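Local coordinates for ribosome-inactivating protein (Lychnis chalcedonica, PDB 2G5X), which belongs to the ribosome-inactivating protein family of plants, is also known as lychnin, and is built from a mixed beta sheet packed with helices, at residues 84-89 with 108-113; 57-62 with 71-76; 88-93 with 114-119. All coordinates share one frame; numbering follows the deposited sequence.

Contact 1 of 3, residues 84-89 with 108-113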
ATOM      1  N   ARG A  84       0.079 -16.260 -10.376  1.00  8.23           N
ATOM      2  CA  ARG A  84       1.429 -16.442  -9.833  1.00  7.48           C
ATOM      3  C   ARG A  84       1.756 -15.472  -8.696  1.00  7.07           C
ATOM      4  O   ARG A  84       1.441 -14.283  -8.768  1.00  6.47           O
ATOM      5  CB  ARG A  84       2.474 -16.291 -10.950  1.00  8.24           C
ATOM      6  CG  ARG A  84       2.510 -14.908 -11.591  1.00  9.13           C
ATOM      7  CD  ARG A  84       3.510 -14.810 -12.744  1.00  8.15           C
ATOM      8  NE  ARG A  84       3.435 -13.490 -13.367  1.00  8.23           N
ATOM      9  CZ  ARG A  84       4.001 -13.160 -14.524  1.00 10.04           C
ATOM     10  NH1 ARG A  84       4.704 -14.054 -15.209  1.00 10.81           N
ATOM     11  NH2 ARG A  84       3.847 -11.931 -15.004  1.00  9.68           N
ATOM     12  N   ALA A  85       2.398 -15.993  -7.653  1.00  7.08           N
ATOM     13  CA  ALA A  85       2.780 -15.190  -6.489  1.00  7.57           C
ATOM     14  C   ALA A  85       4.194 -14.640  -6.653  1.00  6.89           C
ATOM     15  O   ALA A  85       5.141 -15.402  -6.835  1.00  7.37           O
ATOM     16  CB  ALA A  85       2.699 -16.038  -5.220  1.00  5.91           C
ATOM     17  N   ASN A  86       4.330 -13.317  -6.565  1.00  7.23           N
ATOM     18  CA  ASN A  86       5.624 -12.647  -6.721  1.00  7.13           C
ATOM     19  C   ASN A  86       6.041 -11.917  -5.440  1.00  7.02           C
ATOM     20  O   ASN A  86       5.349 -11.004  -4.991  1.00  8.65           O
ATOM     21  CB  ASN A  86       5.547 -11.621  -7.858  1.00  7.35           C
ATOM     22  CG  ASN A  86       4.917 -12.182  -9.119  1.00  6.74           C
ATOM     23  OD1 ASN A  86       5.549 -12.929  -9.866  1.00  6.44           O
ATOM     24  ND2 ASN A  86       3.657 -11.825  -9.359  1.00  6.20           N
ATOM     25  N   PHE A  87       7.173 -12.304  -4.860  1.00  6.66           N
ATOM     26  CA  PHE A  87       7.659 -11.653  -3.641  1.00  5.18           C
ATOM     27  C   PHE A  87       8.894 -10.796  -3.895  1.00  5.48           C
ATOM     28  O   PHE A  87       9.719 -11.126  -4.749  1.00  6.88           O
ATOM     29  CB  PHE A  87       8.013 -12.691  -2.574  1.00  4.65           C
ATOM     30  CG  PHE A  87       6.828 -13.422  -2.027  1.00  6.13           C
ATOM     31  CD1 PHE A  87       6.580 -14.744  -2.385  1.00  6.91           C
ATOM     32  CD2 PHE A  87       5.947 -12.779  -1.164  1.00  7.37           C
ATOM     33  CE1 PHE A  87       5.462 -15.418  -1.887  1.00  8.29           C
ATOM     34  CE2 PHE A  87       4.829 -13.442  -0.662  1.00  7.41           C
ATOM     35  CZ  PHE A  87       4.586 -14.765  -1.025  1.00  7.45           C
ATOM     36  N   PHE A  88       9.019  -9.695  -3.157  1.00  6.01           N
ATOM     37  CA  PHE A  88      10.187  -8.834  -3.299  1.00  6.61           C
ATOM     38  C   PHE A  88      11.408  -9.684  -2.945  1.00  7.89           C
ATOM     39  O   PHE A  88      11.305 -10.638  -2.172  1.00  7.76           O
ATOM     40  CB  PHE A  88      10.079  -7.612  -2.373  1.00  6.90           C
ATOM     41  CG  PHE A  88       9.131  -6.554  -2.875  1.00  7.03           C
ATOM     42  CD1 PHE A  88       8.076  -6.107  -2.083  1.00  7.19           C
ATOM     43  CD2 PHE A  88       9.294  -6.003  -4.145  1.00  7.97           C
ATOM     44  CE1 PHE A  88       7.197  -5.127  -2.549  1.00  9.19           C
ATOM     45  CE2 PHE A  88       8.422  -5.024  -4.620  1.00  7.31           C
ATOM     46  CZ  PHE A  88       7.370  -4.585  -3.821  1.00 10.29           C
ATOM     47  N   SER A  89      12.559  -9.340  -3.515  1.00  7.45           N
ATOM     48  CA  SER A  89      13.780 -10.103  -3.291  1.00  8.97           C
ATOM     49  C   SER A  89      14.184 -10.291  -1.833  1.00  8.58           C
ATOM     50  O   SER A  89      14.793 -11.305  -1.494  1.00  8.67           O
ATOM     51  CB  SER A  89      14.941  -9.471  -4.061  1.00  8.49           C
ATOM     52  OG  SER A  89      15.248  -8.184  -3.555  1.00 11.21           O
ATOM     53  N   VAL A 108       0.802 -20.852  -8.720  1.00  9.93           N
ATOM     54  CA  VAL A 108       2.231 -21.111  -8.848  1.00 11.16           C
ATOM     55  C   VAL A 108       3.069 -20.029  -8.173  1.00  9.55           C
ATOM     56  O   VAL A 108       2.644 -18.880  -8.050  1.00  8.85           O
ATOM     57  CB  VAL A 108       2.677 -21.200 -10.336  1.00 11.40           C
ATOM     58  CG1 VAL A 108       1.969 -22.360 -11.032  1.00 12.60           C
ATOM     59  CG2 VAL A 108       2.395 -19.889 -11.051  1.00 12.05           C
ATOM     60  N   LEU A 109       4.255 -20.419  -7.717  1.00  8.42           N
ATOM     61  CA  LEU A 109       5.196 -19.492  -7.098  1.00  8.28           C
ATOM     62  C   LEU A 109       6.129 -19.053  -8.223  1.00  8.59           C
ATOM     63  O   LEU A 109       6.773 -19.892  -8.857  1.00  9.18           O
ATOM     64  CB  LEU A 109       6.019 -20.197  -6.012  1.00  7.85           C
ATOM     65  CG  LEU A 109       7.226 -19.411  -5.476  1.00 10.45           C
ATOM     66  CD1 LEU A 109       6.752 -18.234  -4.627  1.00 10.93           C
ATOM     67  CD2 LEU A 109       8.119 -20.334  -4.656  1.00 10.22           C
ATOM     68  N   ALA A 110       6.185 -17.753  -8.491  1.00  6.82           N
ATOM     69  CA  ALA A 110       7.058 -17.243  -9.544  1.00  8.16           C
ATOM     70  C   ALA A 110       8.416 -16.918  -8.938  1.00  8.49           C
ATOM     71  O   ALA A 110       8.576 -16.923  -7.716  1.00  8.31           O
ATOM     72  CB  ALA A 110       6.449 -15.991 -10.174  1.00 10.30           C
ATOM     73  N   PRO A 111       9.422 -16.652  -9.785  1.00  8.26           N
ATOM     74  CA  PRO A 111      10.755 -16.324  -9.274  1.00  8.84           C
ATOM     75  C   PRO A 111      10.688 -15.018  -8.483  1.00  9.25           C
ATOM     76  O   PRO A 111       9.726 -14.260  -8.607  1.00  8.51           O
ATOM     77  CB  PRO A 111      11.588 -16.174 -10.547  1.00  9.05           C
ATOM     78  CG  PRO A 111      10.901 -17.086 -11.518  1.00 10.43           C
ATOM     79  CD  PRO A 111       9.441 -16.804 -11.252  1.00  9.37           C
ATOM     80  N   ALA A 112      11.706 -14.754  -7.671  1.00  9.30           N
ATOM     81  CA  ALA A 112      11.737 -13.525  -6.885  1.00  8.21           C
ATOM     82  C   ALA A 112      11.708 -12.311  -7.809  1.00  7.93           C
ATOM     83  O   ALA A 112      12.249 -12.349  -8.915  1.00  9.38           O
ATOM     84  CB  ALA A 112      12.992 -13.485  -6.019  1.00  9.16           C
ATOM     85  N   LEU A 113      11.074 -11.236  -7.349  1.00  8.29           N
ATOM     86  CA  LEU A 113      10.986 -10.002  -8.122  1.00  8.02           C
ATOM     87  C   LEU A 113      12.362  -9.356  -8.256  1.00  9.78           C
ATOM     88  O   LEU A 113      13.237  -9.552  -7.408  1.00  9.59           O
ATOM     89  CB  LEU A 113      10.022  -9.022  -7.449  1.00  7.95           C
ATOM     90  CG  LEU A 113       8.529  -9.363  -7.537  1.00  8.01           C
ATOM     91  CD1 LEU A 113       7.733  -8.422  -6.641  1.00  7.78           C
ATOM     92  CD2 LEU A 113       8.066  -9.248  -8.985  1.00  8.47           C
TER
HETATM   93  O   HOH W   1       8.189 -14.663  -5.987  1.00 10.62           O
HETATM   94  O   HOH W   2       8.212 -13.200 -10.600  1.00  8.94           O

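Contact 2 of 3, residues 57-62 with 71-76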
ATOM      1  N   ASN A  57      -8.428  -6.472 -15.633  1.00 12.15           N
ATOM      2  CA  ASN A  57      -7.241  -7.191 -15.168  1.00 11.27           C
ATOM      3  C   ASN A  57      -7.082  -6.883 -13.679  1.00 10.92           C
ATOM      4  O   ASN A  57      -7.359  -5.766 -13.234  1.00 10.62           O
ATOM      5  CB  ASN A  57      -5.982  -6.749 -15.926  1.00 10.25           C
ATOM      6  CG  ASN A  57      -5.978  -7.200 -17.382  1.00 11.02           C
ATOM      7  OD1 ASN A  57      -6.714  -8.114 -17.769  1.00 13.00           O
ATOM      8  ND2 ASN A  57      -5.136  -6.571 -18.192  1.00 10.55           N
ATOM      9  N   THR A  58      -6.616  -7.866 -12.918  1.00  9.41           N
ATOM     10  CA  THR A  58      -6.470  -7.703 -11.477  1.00  8.22           C
ATOM     11  C   THR A  58      -5.101  -8.080 -10.920  1.00  8.58           C
ATOM     12  O   THR A  58      -4.519  -9.093 -11.307  1.00  9.49           O
ATOM     13  CB  THR A  58      -7.530  -8.557 -10.733  1.00  9.62           C
ATOM     14  OG1 THR A  58      -8.843  -8.156 -11.146  1.00 12.02           O
ATOM     15  CG2 THR A  58      -7.406  -8.389  -9.225  1.00  8.23           C
ATOM     16  N   ILE A  59      -4.592  -7.239 -10.023  1.00  7.47           N
ATOM     17  CA  ILE A  59      -3.331  -7.493  -9.332  1.00  5.94           C
ATOM     18  C   ILE A  59      -3.666  -7.461  -7.843  1.00  8.00           C
ATOM     19  O   ILE A  59      -4.322  -6.530  -7.371  1.00  8.69           O
ATOM     20  CB  ILE A  59      -2.259  -6.419  -9.634  0.50  2.61           C
ATOM     21  CG1 ILE A  59      -1.734  -6.597 -11.060  0.50  2.14           C
ATOM     22  CG2 ILE A  59      -1.107  -6.535  -8.632  0.50  2.75           C
ATOM     23  CD1 ILE A  59      -0.654  -5.597 -11.455  1.00  7.56           C
ATOM     24  N   THR A  60      -3.239  -8.485  -7.111  1.00  7.51           N
ATOM     25  CA  THR A  60      -3.514  -8.561  -5.677  1.00  7.32           C
ATOM     26  C   THR A  60      -2.261  -8.242  -4.862  1.00  7.05           C
ATOM     27  O   THR A  60      -1.251  -8.932  -4.971  1.00  7.85           O
ATOM     28  CB  THR A  60      -4.029  -9.972  -5.288  1.00  6.80           C
ATOM     29  OG1 THR A  60      -5.195 -10.284  -6.063  1.00  8.71           O
ATOM     30  CG2 THR A  60      -4.385 -10.027  -3.802  1.00  8.64           C
ATOM     31  N   LEU A  61      -2.337  -7.188  -4.053  1.00  6.62           N
ATOM     32  CA  LEU A  61      -1.219  -6.769  -3.211  1.00  6.26           C
ATOM     33  C   LEU A  61      -1.277  -7.464  -1.856  1.00  6.62           C
ATOM     34  O   LEU A  61      -2.360  -7.725  -1.337  1.00  7.64           O
ATOM     35  CB  LEU A  61      -1.270  -5.257  -2.972  1.00  6.05           C
ATOM     36  CG  LEU A  61      -1.321  -4.313  -4.174  1.00  5.77           C
ATOM     37  CD1 LEU A  61      -1.483  -2.875  -3.685  1.00  9.38           C
ATOM     38  CD2 LEU A  61      -0.052  -4.459  -4.988  1.00  8.62           C
ATOM     39  N   ALA A  62      -0.111  -7.742  -1.275  1.00  5.92           N
ATOM     40  CA  ALA A  62      -0.048  -8.386   0.036  1.00  5.31           C
ATOM     41  C   ALA A  62       0.710  -7.501   1.023  1.00  6.59           C
ATOM     42  O   ALA A  62       1.876  -7.177   0.803  1.00  6.83           O
ATOM     43  CB  ALA A  62       0.632  -9.748  -0.073  1.00  6.81           C
ATOM     44  N   VAL A  71       4.803  -6.610   0.771  1.00  5.64           N
ATOM     45  CA  VAL A  71       5.791  -7.670   0.568  1.00  6.38           C
ATOM     46  C   VAL A  71       5.798  -8.304  -0.825  1.00  7.27           C
ATOM     47  O   VAL A  71       6.711  -9.061  -1.155  1.00  5.57           O
ATOM     48  CB  VAL A  71       5.624  -8.806   1.613  1.00  7.45           C
ATOM     49  CG1 VAL A  71       5.746  -8.236   3.030  1.00  7.50           C
ATOM     50  CG2 VAL A  71       4.279  -9.502   1.427  1.00  8.31           C
ATOM     51  N   GLY A  72       4.794  -7.993  -1.641  1.00  6.11           N
ATOM     52  CA  GLY A  72       4.733  -8.557  -2.982  1.00  7.56           C
ATOM     53  C   GLY A  72       3.347  -8.464  -3.592  1.00  5.94           C
ATOM     54  O   GLY A  72       2.465  -7.809  -3.034  1.00  6.66           O
ATOM     55  N   PHE A  73       3.147  -9.120  -4.734  1.00  6.14           N
ATOM     56  CA  PHE A  73       1.850  -9.101  -5.409  1.00  5.84           C
ATOM     57  C   PHE A  73       1.623 -10.333  -6.290  1.00  5.82           C
ATOM     58  O   PHE A  73       2.559 -11.059  -6.625  1.00  6.95           O
ATOM     59  CB  PHE A  73       1.710  -7.838  -6.269  1.00  5.73           C
ATOM     60  CG  PHE A  73       2.655  -7.786  -7.441  1.00  6.28           C
ATOM     61  CD1 PHE A  73       3.926  -7.236  -7.306  1.00  7.80           C
ATOM     62  CD2 PHE A  73       2.280  -8.311  -8.677  1.00  6.16           C
ATOM     63  CE1 PHE A  73       4.811  -7.209  -8.383  1.00  8.43           C
ATOM     64  CE2 PHE A  73       3.156  -8.291  -9.762  1.00  7.92           C
ATOM     65  CZ  PHE A  73       4.425  -7.738  -9.615  1.00  7.66           C
ATOM     66  N   GLN A  74       0.365 -10.547  -6.667  1.00  5.99           N
ATOM     67  CA  GLN A  74      -0.026 -11.677  -7.505  1.00  5.96           C
ATOM     68  C   GLN A  74      -0.697 -11.219  -8.803  1.00  6.29           C
ATOM     69  O   GLN A  74      -1.581 -10.365  -8.777  1.00  7.53           O
ATOM     70  CB  GLN A  74      -0.993 -12.578  -6.720  1.00  6.46           C
ATOM     71  CG  GLN A  74      -1.799 -13.561  -7.559  1.00  7.90           C
ATOM     72  CD  GLN A  74      -2.915 -14.207  -6.753  1.00  8.54           C
ATOM     73  OE1 GLN A  74      -2.691 -15.165  -6.013  1.00  9.73           O
ATOM     74  NE2 GLN A  74      -4.121 -13.667  -6.882  1.00  8.96           N
ATOM     75  N   ASP A  75      -0.260 -11.770  -9.935  1.00  7.37           N
ATOM     76  CA  ASP A  75      -0.863 -11.451 -11.232  1.00  7.30           C
ATOM     77  C   ASP A  75      -1.002 -12.763 -12.013  1.00  8.15           C
ATOM     78  O   ASP A  75      -1.047 -13.829 -11.398  1.00  7.72           O
ATOM     79  CB  ASP A  75      -0.029 -10.398 -11.995  1.00  6.26           C
ATOM     80  CG  ASP A  75       1.305 -10.923 -12.491  1.00  8.03           C
ATOM     81  OD1 ASP A  75       1.901 -11.790 -11.828  1.00  6.86           O
ATOM     82  OD2 ASP A  75       1.770 -10.436 -13.544  1.00  9.03           O
ATOM     83  N   ARG A  76      -1.092 -12.711 -13.342  1.00  8.67           N
ATOM     84  CA  ARG A  76      -1.230 -13.946 -14.125  1.00 10.12           C
ATOM     85  C   ARG A  76      -0.095 -14.186 -15.113  1.00 11.19           C
ATOM     86  O   ARG A  76       0.336 -13.271 -15.808  1.00 10.63           O
ATOM     87  CB  ARG A  76      -2.564 -13.963 -14.880  1.00 13.32           C
ATOM     88  CG  ARG A  76      -3.765 -14.287 -14.004  1.00 15.86           C
ATOM     89  CD  ARG A  76      -5.049 -14.427 -14.813  1.00 19.26           C
ATOM     90  NE  ARG A  76      -6.195 -14.703 -13.947  1.00 19.24           N
ATOM     91  CZ  ARG A  76      -6.540 -15.909 -13.505  1.00 15.46           C
ATOM     92  NH1 ARG A  76      -5.838 -16.981 -13.847  1.00 18.26           N
ATOM     93  NH2 ARG A  76      -7.583 -16.038 -12.697  1.00 17.86           N
TER
HETATM   94  O   HOH W   3      -5.065 -11.466  -8.512  1.00 13.87           O

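Contact 3 of 3, residues 88-93 with 114-119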
ATOM      1  N   PHE A  88       9.019  -9.695  -3.157  1.00  6.01           N
ATOM      2  CA  PHE A  88      10.187  -8.834  -3.299  1.00  6.61           C
ATOM      3  C   PHE A  88      11.408  -9.684  -2.945  1.00  7.89           C
ATOM      4  O   PHE A  88      11.305 -10.638  -2.172  1.00  7.76           O
ATOM      5  CB  PHE A  88      10.079  -7.612  -2.373  1.00  6.90           C
ATOM      6  CG  PHE A  88       9.131  -6.554  -2.875  1.00  7.03           C
ATOM      7  CD1 PHE A  88       8.076  -6.107  -2.083  1.00  7.19           C
ATOM      8  CD2 PHE A  88       9.294  -6.003  -4.145  1.00  7.97           C
ATOM      9  CE1 PHE A  88       7.197  -5.127  -2.549  1.00  9.19           C
ATOM     10  CE2 PHE A  88       8.422  -5.024  -4.620  1.00  7.31           C
ATOM     11  CZ  PHE A  88       7.370  -4.585  -3.821  1.00 10.29           C
ATOM     12  N   SER A  89      12.559  -9.340  -3.515  1.00  7.45           N
ATOM     13  CA  SER A  89      13.780 -10.103  -3.291  1.00  8.97           C
ATOM     14  C   SER A  89      14.184 -10.291  -1.833  1.00  8.58           C
ATOM     15  O   SER A  89      14.793 -11.305  -1.494  1.00  8.67           O
ATOM     16  CB  SER A  89      14.941  -9.471  -4.061  1.00  8.49           C
ATOM     17  OG  SER A  89      15.248  -8.184  -3.555  1.00 11.21           O
ATOM     18  N   ASP A  90      13.853  -9.326  -0.977  1.00  9.55           N
ATOM     19  CA  ASP A  90      14.218  -9.409   0.436  1.00  9.34           C
ATOM     20  C   ASP A  90      13.153 -10.060   1.315  1.00 10.56           C
ATOM     21  O   ASP A  90      13.337 -10.197   2.521  1.00  9.27           O
ATOM     22  CB  ASP A  90      14.579  -8.014   0.972  1.00  9.94           C
ATOM     23  CG  ASP A  90      13.434  -7.021   0.863  1.00 11.35           C
ATOM     24  OD1 ASP A  90      12.568  -7.193  -0.017  1.00 10.33           O
ATOM     25  OD2 ASP A  90      13.417  -6.052   1.652  1.00 11.97           O
ATOM     26  N   GLU A  91      12.045 -10.467   0.702  1.00  8.86           N
ATOM     27  CA  GLU A  91      10.962 -11.129   1.423  1.00  8.58           C
ATOM     28  C   GLU A  91      10.785 -12.556   0.898  1.00  7.39           C
ATOM     29  O   GLU A  91      10.130 -13.382   1.537  1.00  7.46           O
ATOM     30  CB  GLU A  91       9.646 -10.364   1.237  1.00  8.75           C
ATOM     31  CG  GLU A  91       9.545  -9.030   1.975  1.00  9.22           C
ATOM     32  CD  GLU A  91       9.356  -9.182   3.479  1.00 11.97           C
ATOM     33  OE1 GLU A  91       9.110 -10.314   3.948  1.00 11.12           O
ATOM     34  OE2 GLU A  91       9.443  -8.158   4.193  1.00  9.98           O
ATOM     35  N   TYR A  92      11.385 -12.842  -0.257  1.00  7.26           N
ATOM     36  CA  TYR A  92      11.268 -14.155  -0.899  1.00  9.03           C
ATOM     37  C   TYR A  92      11.700 -15.356  -0.054  1.00  9.44           C
ATOM     38  O   TYR A  92      10.964 -16.337   0.051  1.00  9.89           O
ATOM     39  CB  TYR A  92      12.048 -14.166  -2.223  1.00  7.35           C
ATOM     40  CG  TYR A  92      11.885 -15.437  -3.032  1.00  9.29           C
ATOM     41  CD1 TYR A  92      10.779 -15.626  -3.861  1.00  9.17           C
ATOM     42  CD2 TYR A  92      12.834 -16.456  -2.960  1.00 10.58           C
ATOM     43  CE1 TYR A  92      10.625 -16.805  -4.604  1.00 13.13           C
ATOM     44  CE2 TYR A  92      12.689 -17.635  -3.689  1.00 12.05           C
ATOM     45  CZ  TYR A  92      11.585 -17.804  -4.508  1.00 13.07           C
ATOM     46  OH  TYR A  92      11.443 -18.973  -5.225  1.00 15.62           O
ATOM     47  N   ARG A  93      12.885 -15.298   0.542  1.00  8.75           N
ATOM     48  CA  ARG A  93      13.347 -16.425   1.346  1.00  9.78           C
ATOM     49  C   ARG A  93      12.421 -16.751   2.515  1.00 10.88           C
ATOM     50  O   ARG A  93      12.190 -17.921   2.820  1.00 11.35           O
ATOM     51  CB  ARG A  93      14.767 -16.176   1.873  1.00 10.65           C
ATOM     52  CG  ARG A  93      15.837 -16.094   0.793  1.00 10.85           C
ATOM     53  CD  ARG A  93      15.846 -17.330  -0.113  1.00 11.03           C
ATOM     54  NE  ARG A  93      17.003 -17.325  -1.003  1.00  9.98           N
ATOM     55  CZ  ARG A  93      18.192 -17.835  -0.693  1.00 11.98           C
ATOM     56  NH1 ARG A  93      18.387 -18.407   0.489  1.00 13.65           N
ATOM     57  NH2 ARG A  93      19.197 -17.748  -1.557  1.00 10.86           N
ATOM     58  N   PRO A 114      12.568  -8.574  -9.328  1.00  8.52           N
ATOM     59  CA  PRO A 114      13.833  -7.885  -9.601  1.00 11.35           C
ATOM     60  C   PRO A 114      14.150  -6.677  -8.716  1.00 11.53           C
ATOM     61  O   PRO A 114      14.919  -5.803  -9.115  1.00 14.16           O
ATOM     62  CB  PRO A 114      13.707  -7.511 -11.077  1.00 10.43           C
ATOM     63  CG  PRO A 114      12.242  -7.252 -11.226  1.00 12.55           C
ATOM     64  CD  PRO A 114      11.628  -8.409 -10.453  1.00  9.93           C
ATOM     65  N   CYS A 115      13.558  -6.620  -7.525  1.00 12.26           N
ATOM     66  CA  CYS A 115      13.831  -5.522  -6.599  1.00 10.65           C
ATOM     67  C   CYS A 115      13.394  -5.863  -5.174  1.00 11.09           C
ATOM     68  O   CYS A 115      12.669  -6.836  -4.956  1.00  8.72           O
ATOM     69  CB  CYS A 115      13.149  -4.228  -7.068  1.00 14.49           C
ATOM     70  SG  CYS A 115      11.363  -4.131  -6.819  1.00 15.30           S
ATOM     71  N   ALA A 116      13.856  -5.066  -4.211  1.00  9.32           N
ATOM     72  CA  ALA A 116      13.521  -5.271  -2.801  1.00  9.10           C
ATOM     73  C   ALA A 116      12.328  -4.417  -2.365  1.00 10.27           C
ATOM     74  O   ALA A 116      11.883  -3.532  -3.096  1.00 11.20           O
ATOM     75  CB  ALA A 116      14.732  -4.967  -1.927  1.00  9.79           C
ATOM     76  N   SER A 117      11.836  -4.681  -1.155  1.00  9.41           N
ATOM     77  CA  SER A 117      10.673  -3.987  -0.596  1.00  9.58           C
ATOM     78  C   SER A 117      10.925  -2.644   0.089  1.00  9.16           C
ATOM     79  O   SER A 117       9.980  -1.913   0.389  1.00  9.24           O
ATOM     80  CB  SER A 117       9.990  -4.900   0.418  1.00  9.81           C
ATOM     81  OG  SER A 117      10.804  -5.031   1.574  1.00 11.58           O
ATOM     82  N   THR A 118      12.185  -2.330   0.357  1.00  8.98           N
ATOM     83  CA  THR A 118      12.532  -1.089   1.047  1.00  8.91           C
ATOM     84  C   THR A 118      12.331   0.172   0.221  1.00  9.64           C
ATOM     85  O   THR A 118      12.394   0.145  -1.011  1.00  7.76           O
ATOM     86  CB  THR A 118      13.997  -1.106   1.492  1.00  9.19           C
ATOM     87  OG1 THR A 118      14.829  -1.360   0.354  1.00  9.25           O
ATOM     88  CG2 THR A 118      14.230  -2.187   2.546  1.00  9.73           C
ATOM     89  N   TYR A 119      12.091   1.285   0.908  1.00  9.89           N
ATOM     90  CA  TYR A 119      11.920   2.555   0.217  1.00 10.57           C
ATOM     91  C   TYR A 119      13.214   2.884  -0.514  1.00 10.61           C
ATOM     92  O   TYR A 119      13.193   3.395  -1.631  1.00 10.18           O
ATOM     93  CB  TYR A 119      11.581   3.678   1.206  1.00 11.68           C
ATOM     94  CG  TYR A 119      10.099   3.955   1.344  1.00 16.04           C
ATOM     95  CD1 TYR A 119       9.305   4.185   0.218  1.00 18.34           C
ATOM     96  CD2 TYR A 119       9.493   4.010   2.599  1.00 17.42           C
ATOM     97  CE1 TYR A 119       7.944   4.462   0.337  1.00 20.71           C
ATOM     98  CE2 TYR A 119       8.134   4.283   2.730  1.00 18.49           C
ATOM     99  CZ  TYR A 119       7.367   4.507   1.596  1.00 19.45           C
ATOM    100  OH  TYR A 119       6.020   4.775   1.722  1.00 20.36           O
TER
HETATM  101  O   HOH W   4      11.077  -6.279   4.533  1.00 34.67           O

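Contact 1 of 3, residues 84-89 with 108-113
Ala85 and Leu109 pair as neighbours in parallel strands, as do Arg84 and Val108, and the backbone bonds follow that register. Ala85 N donates to Val108 O at 2.9 Å, and Ala85 O accepts from Ala110 N at 3.1 Å. Past this point the strands part, and water 1 accepts from Phe87 N at 2.8 Å; Ala85 O and Ala110 O are both candidates for its protons, too few for all the acceptors nearby. Direct backbone bonding resumes where Leu113 N donates to Phe87 O at 2.9 Å with an N-H...O angle of 173°.

Leu113 packs against Asn86 and Phe88. Its CD2 lies 3.6 Å from Asn86 CB, while CD1 is 3.8 Å from Phe88 CD2, the latter two side chains slanting across each other. Further back, Leu109 CD1 comes to the edge of the Phe87 ring, near its plane, 4.1 Å from CE1. Asn86 CG stands anti to the carbonyl carbon (chi1 -48°), and the amide turns OD1 to Ala110 CB at 3.2 Å; water 2 joins the same OD1 to Pro111 O. Asn86 ND2 donates to Phe73 O and Asp75 OD1, which lie on different sides of it, and this fixes which amide atom faces Ala110.

Arg84 extends away to a salt bridge with Asp75. Strand 69-76 flanks strand 83-87, while Tyr99 and Ile102 of helix 99-102 pack on Phe87 and Leu95 of helix 92-95 adds to that cover.

Contact 2 of 3, residues 57-62 with 71-76
Phe73 stands across from Leu61 in a non-hydrogen-bonded antiparallel pair whose CA atoms are 4.4 Å apart, and its side chain can be traced outward from there. CB has neighbours across the strands: Thr60 O lies 3.4 Å from Phe73 CB, and Leu61 CD2 approaches the same CB at 4.0 Å. Chi1 of 67° sets CG between the backbone N and the carbonyl carbon, and from there the ring reaches Ile59, whose CG2 meets it obliquely, 3.8 Å from Phe73 CD2. At the far side CE1 packs on Leu113, beyond the two strands.

The adjoining Thr60-Gln74 pair is hydrogen-bonded. Thr60 N donates to Gln74 O at 3.0 Å, and Gln74 N returns a bond to Thr60 O at 2.8 Å, an oxygen that also receives the CA-H of Phe73. On this other face the Thr60 and Gln74 side chains run side by side in one direction; water 3 links them, donating to Thr60 OG1 and accepting from Gln74 NE2. Asn49 OD1 is a further partner of that hydroxyl.

Nearer the turn, Val71 N binds Ala62 O at 3.0 Å. Gly72, at phi 162°, has a conformation in which a CB would press on the preceding carbonyl oxygen. Antiparallel directions 160° apart, reciprocal backbone bonds and succession through a short turn make strands 58-64 and 69-76 a beta hairpin, inside the mixed sheet of the ribosome-inactivating protein fold.

Contact 3 of 3, residues 88-93 with 114-119
Phe88 and Ser117 meet where two connecting loops run together, one leading from strand 83-87 into helix 92-95, the other running on to helix 119-126, for which Thr118 is the N-cap residue. Their contact is CH-pi: Ser117 CA sits 4.0 Å from the centroid of the Phe88 ring, over the face and 25° off its normal. Ser117 CB is also close, 3.4 Å from Phe88 CD1. Cys115 approaches differently. Its carbonyl oxygen lies at the ring edge, 3.6 Å from Phe88 CD2, while SG makes an oblique sulfur-aromatic contact, 3.8 Å from Phe88 CE2.

The same Cys115 O accepts the backbone N-H of Ser89 at 2.9 Å, which ties the two backbones together beside the ring. A second clamp comes from Asp90. Chi1 of 60° turns its CG to lie between the backbone N and the carbonyl carbon, and the carboxylate takes hold of Ser117 twice: Ser117 N reaches OD1 at 2.9 Å from above the carboxylate plane, and Ser117 OG donates to OD2 at 2.8 Å from the syn side. Ala116 CB rests near OD1 and the Ser89 hydroxyl.

Beyond these, Tyr69 OH is hydrogen-bonded to Ser117 OG, and water 4 joins this hydroxyl to Glu91, whose carboxylate also forms a salt bridge with Arg64. Ala161 of helix 154-173 packs on Phe88. For Ser117, two bonds to the two oxygens of one carboxylate restrain both its backbone and its hydroxyl, which is consistent with the CA being held over the Phe88 ring.

In the fold
Strand 69-76 and strand 83-87 are neighbours in the mixed sheet, so contact 2 and contact 1, with centres about 10 Å apart, are joined directly. Arg84 NE forms a salt bridge with Asp75 OD1 at 2.8 Å, and Asn86 N probably bonds to Phe73 O at 2.9 Å. Contacts 1 and 3 share Phe88 and Ser89, which end segment 84-89 and begin segment 88-93, and their centres are also about 10 Å apart; Tyr92 of 88-93 packs back on Leu109 and Ala112. Contacts 2 and 3 are further separated, about 15 Å between centres, yet Val71 O and Phe88 N, 3.1 Å apart, probably share a hydrogen bond that carries the sheet pairing to the loops.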